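Local atomic coordinates of Non-catalytic protein 1 (Piromyces equi, PDB entry 1WCU), a protein that probably binds plant cell-wall polysaccharides as a non-catalytic family 29 carbohydrate-binding module of an anaerobic fungus. Residues K14-G19 with I48-L53. Numbering follows the deposited sequence.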
loop_
_atom_site.group_PDB
_atom_site.type_symbol
_atom_site.label_atom_id
_atom_site.label_comp_id
_atom_site.label_asym_id
_atom_site.label_seq_id
_atom_site.Cartn_x
_atom_site.Cartn_y
_atom_site.Cartn_z
ATOM N N LYS A 14 5.526 -8.090 -13.136
ATOM C CA LYS A 14 6.136 -9.028 -12.204
ATOM C C LYS A 14 7.197 -8.428 -11.294
ATOM O O LYS A 14 7.943 -9.152 -10.653
ATOM C CB LYS A 14 6.683 -10.231 -12.994
ATOM C CG LYS A 14 5.547 -11.089 -13.614
ATOM C CD LYS A 14 5.942 -12.519 -13.937
ATOM C CE LYS A 14 5.652 -13.488 -12.806
ATOM N NZ LYS A 14 4.276 -14.088 -12.892
ATOM N N LYS A 15 7.241 -7.112 -11.199
ATOM C CA LYS A 15 8.155 -6.492 -10.256
ATOM C C LYS A 15 7.670 -5.147 -9.745
ATOM O O LYS A 15 6.915 -4.444 -10.403
ATOM C CB LYS A 15 9.537 -6.335 -10.901
ATOM C CG LYS A 15 9.575 -5.414 -12.077
ATOM C CD LYS A 15 10.858 -5.588 -12.934
ATOM N N LEU A 16 8.129 -4.793 -8.553
ATOM C CA LEU A 16 7.992 -3.424 -8.081
ATOM C C LEU A 16 8.789 -2.494 -8.978
ATOM O O LEU A 16 9.788 -2.902 -9.588
ATOM C CB LEU A 16 8.517 -3.293 -6.638
ATOM C CG LEU A 16 7.715 -4.018 -5.567
ATOM C CD1 LEU A 16 8.481 -4.127 -4.247
ATOM C CD2 LEU A 16 6.402 -3.313 -5.364
ATOM N N ASN A 17 8.368 -1.243 -9.074
ATOM C CA ASN A 17 9.156 -0.240 -9.777
ATOM C C ASN A 17 10.490 0.046 -9.096
ATOM O O ASN A 17 10.698 -0.290 -7.922
ATOM C CB ASN A 17 8.358 1.041 -9.978
ATOM C CG ASN A 17 7.325 0.908 -11.071
ATOM O OD1 ASN A 17 7.397 -0.009 -11.912
ATOM N ND2 ASN A 17 6.335 1.791 -11.061
ATOM N N SER A 18 11.397 0.665 -9.849
ATOM C CA SER A 18 12.740 0.967 -9.356
ATOM C C SER A 18 12.693 1.719 -8.032
ATOM O O SER A 18 11.981 2.712 -7.900
ATOM C CB SER A 18 13.462 1.820 -10.404
ATOM O OG SER A 18 14.792 2.107 -10.017
ATOM N N GLY A 19 13.461 1.235 -7.057
ATOM C CA GLY A 19 13.630 1.927 -5.777
ATOM C C GLY A 19 12.531 1.702 -4.746
ATOM O O GLY A 19 12.391 2.495 -3.819
ATOM N N ILE A 48 2.509 -6.969 3.547
ATOM C CA ILE A 48 3.592 -6.333 2.796
ATOM C C ILE A 48 3.810 -4.937 3.378
ATOM O O ILE A 48 2.896 -4.345 3.963
ATOM C CB ILE A 48 3.338 -6.262 1.283
ATOM C CG1 ILE A 48 2.029 -5.530 0.971
ATOM C CG2 ILE A 48 3.431 -7.630 0.670
ATOM C CD1 ILE A 48 1.896 -5.167 -0.483
ATOM N N SER A 49 5.024 -4.422 3.263
ATOM C CA SER A 49 5.317 -3.049 3.680
ATOM C C SER A 49 6.270 -2.456 2.642
ATOM O O SER A 49 7.450 -2.836 2.560
ATOM C CB SER A 49 5.892 -3.006 5.088
ATOM O OG SER A 49 6.088 -1.651 5.446
ATOM N N LEU A 50 5.737 -1.571 1.805
ATOM C CA LEU A 50 6.445 -1.140 0.618
ATOM C C LEU A 50 7.240 0.117 0.946
ATOM O O LEU A 50 6.682 1.214 1.131
ATOM C CB LEU A 50 5.473 -0.934 -0.550
ATOM C CG LEU A 50 4.661 -2.195 -0.877
ATOM C CD1 LEU A 50 3.636 -1.871 -1.963
ATOM C CD2 LEU A 50 5.561 -3.368 -1.311
ATOM N N LYS A 51 8.545 -0.090 1.047
ATOM C CA LYS A 51 9.538 0.915 1.445
ATOM C C LYS A 51 10.037 1.690 0.236
ATOM O O LYS A 51 10.396 1.106 -0.782
ATOM C CB LYS A 51 10.713 0.201 2.152
ATOM C CG LYS A 51 11.994 1.021 2.326
ATOM C CD LYS A 51 11.896 2.090 3.427
ATOM C CE LYS A 51 13.257 2.795 3.560
ATOM N NZ LYS A 51 13.420 3.685 4.748
ATOM N N ASN A 52 10.025 3.016 0.367
ATOM C CA ASN A 52 10.605 3.924 -0.625
ATOM C C ASN A 52 12.102 4.053 -0.377
ATOM O O ASN A 52 12.513 4.582 0.651
ATOM C CB ASN A 52 9.913 5.292 -0.514
ATOM C CG ASN A 52 10.154 6.174 -1.700
ATOM O OD1 ASN A 52 11.143 6.031 -2.418
ATOM N ND2 ASN A 52 9.224 7.070 -1.946
ATOM N N LEU A 53 12.896 3.569 -1.334
ATOM C CA LEU A 53 14.354 3.700 -1.301
ATOM C C LEU A 53 14.859 4.855 -2.155
ATOM O O LEU A 53 16.064 5.117 -2.175
ATOM C CB LEU A 53 14.999 2.390 -1.768
ATOM C CG LEU A 53 14.664 1.174 -0.895
ATOM C CD1 LEU A 53 15.108 -0.102 -1.620
ATOM C CD2 LEU A 53 15.291 1.284 0.475
#
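Gly-19 O accepts a hydrogen bond from Leu-53 N at 2.8 Å, and this backbone link joins the loop 14-19 to Leu-53, the first residue past the end of strand 47-52. The N-H...O angle is 155°. Leu-53 also brings its CB to 3.3 Å from Gly-19 O, so the same oxygen meets both the amide and the base of the side chain. Asn-52 OD1 lies 4.0 Å from Gly-19 O without bonding to it; that oxygen instead forms an Asx turn with Asn-54 N. Leu-16 and Leu-50 each send CB toward the other segment, with CG anti to the carbonyl carbon (chi1 -67° and -57°); the side chains cross obliquely, touching through Leu-16 CD2 and Leu-50 CD2 at 4.1 Å. Leu-16 packs as well on Met-29 and on Leu-36 of strand 35-38, while Asn-17 ND2 hydrogen-bonds to Val-8 O and its backbone to Val-9. Gly-19, in the left-handed conformation, leads into strand 20-22, and its bond extends the antiparallel backbone pairing of Asp-21 with Lys-51 and Trp-23 with Ser-49. Strand 20-22 is thereby an outermost strand of the five-stranded antiparallel sheet, paired with 47-52, in the beta-sandwich of a family 29 module.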